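PDB 5MU5: DUF115 domain-containing protein from Magnetospirillum magneticum AMB-1, which is probably a Maf glycosyltransferase that attaches sugars to flagellin and takes part in building the bacterial flagellum. Local coordinates for residues Asn181-Glu186 and Arg193-Ala198; Leu402-Arg407 and Ala523-Ser528. All coordinates share one frame; numbering follows the deposited sequence.

Contact 1 of 2, residues Asn181-Glu186 and Arg193-Ala198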
loop_
_atom_site.group_PDB
_atom_site.type_symbol
_atom_site.label_atom_id
_atom_site.label_comp_id
_atom_site.label_asym_id
_atom_site.label_seq_id
_atom_site.Cartn_x
_atom_site.Cartn_y
_atom_site.Cartn_z
ATOM N N ASN A 181 0.027 20.558 -3.683
ATOM C CA ASN A 181 -0.386 20.280 -2.319
ATOM C C ASN A 181 0.319 21.250 -1.398
ATOM O O ASN A 181 1.512 21.485 -1.549
ATOM C CB ASN A 181 0.020 18.858 -1.939
ATOM C CG ASN A 181 -0.724 17.821 -2.733
ATOM O OD1 ASN A 181 -1.879 17.539 -2.457
ATOM N ND2 ASN A 181 -0.081 17.266 -3.743
ATOM N N ILE A 182 -0.427 21.846 -0.477
ATOM C CA ILE A 182 0.159 22.695 0.542
ATOM C C ILE A 182 -0.200 22.051 1.856
ATOM O O ILE A 182 -1.354 21.879 2.160
ATOM C CB ILE A 182 -0.368 24.115 0.462
ATOM C CG1 ILE A 182 0.042 24.712 -0.898
ATOM C CG2 ILE A 182 0.177 24.944 1.622
ATOM C CD1 ILE A 182 -0.524 26.085 -1.159
ATOM N N ILE A 183 0.814 21.688 2.625
ATOM C CA ILE A 183 0.635 20.931 3.834
ATOM C C ILE A 183 0.997 21.825 4.992
ATOM O O ILE A 183 2.139 22.211 5.141
ATOM C CB ILE A 183 1.555 19.697 3.767
ATOM C CG1 ILE A 183 1.109 18.778 2.618
ATOM C CG2 ILE A 183 1.587 18.960 5.093
ATOM C CD1 ILE A 183 2.192 17.826 2.128
ATOM N N ILE A 184 -0.003 22.177 5.786
ATOM C CA ILE A 184 0.167 23.030 6.948
ATOM C C ILE A 184 0.089 22.144 8.182
ATOM O O ILE A 184 -0.994 21.890 8.708
ATOM C CB ILE A 184 -0.954 24.102 7.021
ATOM C CG1 ILE A 184 -1.122 24.826 5.682
ATOM C CG2 ILE A 184 -0.646 25.110 8.124
ATOM C CD1 ILE A 184 0.118 25.546 5.204
ATOM N N GLU A 185 1.236 21.654 8.630
ATOM C CA GLU A 185 1.291 20.736 9.765
ATOM C C GLU A 185 2.541 21.029 10.560
ATOM O O GLU A 185 3.565 21.398 9.993
ATOM C CB GLU A 185 1.314 19.266 9.283
ATOM C CG GLU A 185 0.078 18.810 8.509
ATOM C CD GLU A 185 -1.208 18.827 9.349
ATOM O OE1 GLU A 185 -1.107 18.687 10.579
ATOM O OE2 GLU A 185 -2.324 18.993 8.786
ATOM N N GLU A 186 2.457 20.829 11.863
ATOM C CA GLU A 186 3.568 21.071 12.787
ATOM C C GLU A 186 4.147 19.799 13.389
ATOM O O GLU A 186 5.162 19.851 14.046
ATOM C CB GLU A 186 3.079 21.941 13.948
ATOM C CG GLU A 186 2.575 23.304 13.503
ATOM C CD GLU A 186 1.845 24.059 14.607
ATOM O OE1 GLU A 186 2.232 23.939 15.790
ATOM O OE2 GLU A 186 0.880 24.788 14.282
ATOM N N ARG A 193 3.074 11.656 6.906
ATOM C CA ARG A 193 1.877 11.047 6.312
ATOM C C ARG A 193 1.329 11.808 5.114
ATOM O O ARG A 193 0.879 11.211 4.134
ATOM C CB ARG A 193 0.738 10.910 7.343
ATOM C CG ARG A 193 0.945 9.782 8.334
ATOM C CD ARG A 193 -0.343 9.313 9.008
ATOM N NE ARG A 193 -0.171 7.932 9.472
ATOM C CZ ARG A 193 0.407 7.558 10.618
ATOM N NH1 ARG A 193 0.876 8.456 11.480
ATOM N NH2 ARG A 193 0.513 6.262 10.905
ATOM N N GLN A 194 1.341 13.131 5.212
ATOM C CA GLN A 194 0.738 13.986 4.184
ATOM C C GLN A 194 1.596 14.050 2.955
ATOM O O GLN A 194 1.077 14.079 1.853
ATOM C CB GLN A 194 0.575 15.381 4.718
ATOM C CG GLN A 194 -0.315 15.462 5.927
ATOM C CD GLN A 194 -1.713 15.670 5.519
ATOM O OE1 GLN A 194 -2.407 14.721 5.163
ATOM N NE2 GLN A 194 -2.142 16.930 5.526
ATOM N N LEU A 195 2.913 14.108 3.156
ATOM C CA LEU A 195 3.865 14.091 2.049
ATOM C C LEU A 195 3.760 12.788 1.284
ATOM O O LEU A 195 3.669 12.794 0.056
ATOM C CB LEU A 195 5.297 14.258 2.540
ATOM C CG LEU A 195 5.837 15.672 2.547
ATOM C CD1 LEU A 195 7.258 15.660 3.096
ATOM C CD2 LEU A 195 5.771 16.222 1.118
ATOM N N ARG A 196 3.749 11.679 2.021
ATOM C CA ARG A 196 3.601 10.357 1.409
ATOM C C ARG A 196 2.321 10.308 0.616
ATOM O O ARG A 196 2.307 9.874 -0.510
ATOM C CB ARG A 196 3.618 9.230 2.458
ATOM C CG ARG A 196 4.988 9.004 3.083
ATOM C CD ARG A 196 5.109 7.652 3.769
ATOM N NE ARG A 196 4.274 7.518 4.968
ATOM C CZ ARG A 196 4.675 7.735 6.221
ATOM N NH1 ARG A 196 5.896 8.154 6.492
ATOM N NH2 ARG A 196 3.824 7.556 7.218
ATOM N N SER A 197 1.252 10.805 1.203
ATOM C CA SER A 197 -0.047 10.811 0.554
ATOM C C SER A 197 -0.082 11.737 -0.679
ATOM O O SER A 197 -0.705 11.436 -1.700
ATOM C CB SER A 197 -1.095 11.227 1.575
ATOM O OG SER A 197 -2.336 11.396 0.941
ATOM N N ALA A 198 0.595 12.866 -0.585
ATOM C CA ALA A 198 0.654 13.809 -1.718
ATOM C C ALA A 198 1.349 13.182 -2.922
ATOM O O ALA A 198 0.873 13.301 -4.030
ATOM C CB ALA A 198 1.381 15.068 -1.299
#
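Ile183 and Gln194 carry this contact, their side chains running past one another in opposite directions, with Ile183 CG2 3.7 Å from Gln194 CB. The other branch of the isoleucine bears the second apolar touch: CG1 stands anti to the carbonyl carbon (chi1 -65°), and the chain it starts brings CD1 to 4.0 Å from Leu195 CD2. Farther back along the strand, Asn181 ND2 lies 3.6 Å from Ala198 CB of the helix, a van der Waals contact, while that amide nitrogen is hydrogen-bonded to His148. Beyond the strand end, Glu185 OE2 remains 3.9 Å from Gln194 NE2; carboxylate and amide planes are nearly perpendicular (88°), and no hydrogen bond spans the two segments. The interface therefore rests on van der Waals packing, apolar round Ile183 and mixed at its two ends, and buries 253 Å² in all. The segment axes are almost exactly antiparallel (174°) and approach to 9.5 Å: the helix returns along the preceding strand, as in a beta-alpha-beta crossover, here linking strand 180-183 to parallel strand 211-214 at the opposite border of a four-stranded sheet. Helix 188-202 packs on this sheet, Leu195 reaching Val150, Val125 and Leu127 of its inner strands.

Contact 2 of 2, residues Leu402-Arg407 and Ala523-Ser528; sequences LALGFR and AKVRAS
Leu404 and Val525 mark the closest backbone approach, their CA atoms 6.5 Å apart, where the C-terminal end of helix 393-404 meets the last turns of helix 515-528. The first helix ends in a Schellman motif: Gly405, at phi 125°, is the C-prime residue, with Phe406 N directed to Ala401 O and Gly405 N bonded weakly to Leu402 O. This reversal sends Phe406 back beside Leu404, and the two side chains receive one valine. Each methyl of Val525 has its own partner. CG1, anti to the backbone N (chi1 164°), meets Leu404 CD1 at 4.1 Å, whereas CG2 meets the far end of the Phe406 ring, 3.9 Å from CZ, approaching it obliquely. Both neighbours cross the valine at about a right angle and touch it only with the ends of their side chains, in keeping with the 141 Å² buried in total; all three residues are nevertheless buried. The join connects the MptE-like region to a helix more than 100 residues later in the chain, and Arg526 on that helix makes a salt bridge with Asp363. Behind the turn, Arg407 probably helps to hold the chain as it leaves the helix: NH1 donates to Leu402 O at 2.8 Å, in the carbonyl plane on a lone pair, and also to Phe406 O at 2.7 Å, where the donor stands 49° above the carbonyl plane.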
loop_
_atom_site.group_PDB
_atom_site.type_symbol
_atom_site.label_atom_id
_atom_site.label_comp_id
_atom_site.label_asym_id
_atom_site.label_seq_id
_atom_site.Cartn_x
_atom_site.Cartn_y
_atom_site.Cartn_z
ATOM N N LEU A 402 -13.827 -11.415 14.984
ATOM C CA LEU A 402 -14.481 -10.184 15.402
ATOM C C LEU A 402 -15.634 -9.861 14.467
ATOM O O LEU A 402 -16.687 -9.422 14.903
ATOM C CB LEU A 402 -13.469 -9.024 15.444
ATOM C CG LEU A 402 -12.413 -9.180 16.535
ATOM C CD1 LEU A 402 -11.213 -8.283 16.243
ATOM C CD2 LEU A 402 -13.005 -8.888 17.912
ATOM N N ALA A 403 -15.441 -10.126 13.181
ATOM C CA ALA A 403 -16.476 -9.880 12.190
ATOM C C ALA A 403 -17.724 -10.756 12.445
ATOM O O ALA A 403 -18.863 -10.281 12.333
ATOM C CB ALA A 403 -15.916 -10.112 10.807
ATOM N N LEU A 404 -17.502 -12.010 12.831
ATOM C CA LEU A 404 -18.581 -12.942 13.108
ATOM C C LEU A 404 -19.335 -12.643 14.392
ATOM O O LEU A 404 -20.457 -13.080 14.557
ATOM C CB LEU A 404 -18.039 -14.357 13.169
ATOM C CG LEU A 404 -17.483 -14.833 11.838
ATOM C CD1 LEU A 404 -16.950 -16.234 12.064
ATOM C CD2 LEU A 404 -18.528 -14.801 10.730
ATOM N N GLY A 405 -18.732 -11.886 15.285
ATOM C CA GLY A 405 -19.419 -11.439 16.474
ATOM C C GLY A 405 -18.723 -11.795 17.766
ATOM O O GLY A 405 -19.162 -11.368 18.816
ATOM N N PHE A 406 -17.657 -12.582 17.702
ATOM C CA PHE A 406 -16.930 -12.946 18.903
ATOM C C PHE A 406 -16.265 -11.720 19.521
ATOM O O PHE A 406 -15.821 -10.826 18.816
ATOM C CB PHE A 406 -15.922 -14.055 18.607
ATOM C CG PHE A 406 -16.570 -15.326 18.118
ATOM C CD1 PHE A 406 -17.207 -16.176 19.010
ATOM C CD2 PHE A 406 -16.565 -15.652 16.785
ATOM C CE1 PHE A 406 -17.834 -17.326 18.570
ATOM C CE2 PHE A 406 -17.164 -16.819 16.335
ATOM C CZ PHE A 406 -17.788 -17.663 17.228
ATOM N N ARG A 407 -16.245 -11.677 20.848
ATOM C CA ARG A 407 -15.741 -10.540 21.583
ATOM C C ARG A 407 -14.742 -10.888 22.682
ATOM O O ARG A 407 -13.830 -10.102 22.936
ATOM C CB ARG A 407 -16.911 -9.741 22.131
ATOM C CG ARG A 407 -17.790 -9.123 21.034
ATOM C CD ARG A 407 -17.060 -8.007 20.302
ATOM N NE ARG A 407 -17.857 -7.402 19.227
ATOM C CZ ARG A 407 -17.867 -7.796 17.960
ATOM N NH1 ARG A 407 -17.124 -8.825 17.557
ATOM N NH2 ARG A 407 -18.605 -7.144 17.076
ATOM N N ALA A 523 -24.410 -22.092 15.816
ATOM C CA ALA A 523 -25.623 -22.043 15.010
ATOM C C ALA A 523 -25.831 -20.619 14.453
ATOM O O ALA A 523 -26.164 -20.450 13.285
ATOM C CB ALA A 523 -26.816 -22.499 15.835
ATOM N N LYS A 524 -25.610 -19.592 15.271
ATOM C CA LYS A 524 -25.718 -18.196 14.781
ATOM C C LYS A 524 -24.717 -17.913 13.679
ATOM O O LYS A 524 -25.047 -17.388 12.626
ATOM C CB LYS A 524 -25.498 -17.199 15.918
ATOM C CG LYS A 524 -26.631 -17.201 16.918
ATOM C CD LYS A 524 -26.459 -16.183 18.022
ATOM C CE LYS A 524 -27.787 -16.052 18.741
ATOM N NZ LYS A 524 -27.643 -15.350 20.039
ATOM N N VAL A 525 -23.480 -18.282 13.913
ATOM C CA VAL A 525 -22.452 -18.105 12.911
ATOM C C VAL A 525 -22.861 -18.783 11.605
ATOM O O VAL A 525 -22.862 -18.177 10.544
ATOM C CB VAL A 525 -21.117 -18.683 13.416
ATOM C CG1 VAL A 525 -20.133 -18.860 12.262
ATOM C CG2 VAL A 525 -20.540 -17.778 14.505
ATOM N N ARG A 526 -23.218 -20.052 11.707
ATOM C CA ARG A 526 -23.580 -20.861 10.559
ATOM C C ARG A 526 -24.759 -20.258 9.795
ATOM O O ARG A 526 -24.781 -20.268 8.575
ATOM C CB ARG A 526 -23.941 -22.240 11.070
ATOM C CG ARG A 526 -24.228 -23.250 10.009
ATOM C CD ARG A 526 -22.935 -23.794 9.483
ATOM N NE ARG A 526 -23.133 -24.449 8.197
ATOM C CZ ARG A 526 -22.134 -24.861 7.433
ATOM N NH1 ARG A 526 -20.875 -24.680 7.845
ATOM N NH2 ARG A 526 -22.393 -25.454 6.272
ATOM N N ALA A 527 -25.737 -19.734 10.525
ATOM C CA ALA A 527 -26.900 -19.121 9.898
ATOM C C ALA A 527 -26.543 -17.836 9.177
ATOM O O ALA A 527 -27.254 -17.455 8.279
ATOM C CB ALA A 527 -27.990 -18.848 10.930
ATOM N N SER A 528 -25.444 -17.180 9.558
ATOM C CA SER A 528 -25.039 -15.903 8.927
ATOM C C SER A 528 -24.249 -16.082 7.608
ATOM O O SER A 528 -24.184 -15.166 6.781
ATOM C CB SER A 528 -24.224 -15.064 9.911
ATOM O OG SER A 528 -22.945 -15.657 10.114
#

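Contact 1 closes before contact 2 opens, and their centres lie 40 Å apart, with nearest atoms about 19 Å from each other and no touch between them. They share no helix, strand or sheet. Contact 1 is local, joining a strand of the four-stranded parallel sheet to the helix that follows it, within the Maf N-terminal domain range. Contact 2 is long-range: helix 393-404, which leads into strand 408-412 of the ten-stranded mixed sheet, meets helix 515-528, which precedes strand 530-531, an outermost strand of the same sheet. The two thus report on separately built parts of a multidomain chain, each with its own sheet and helices.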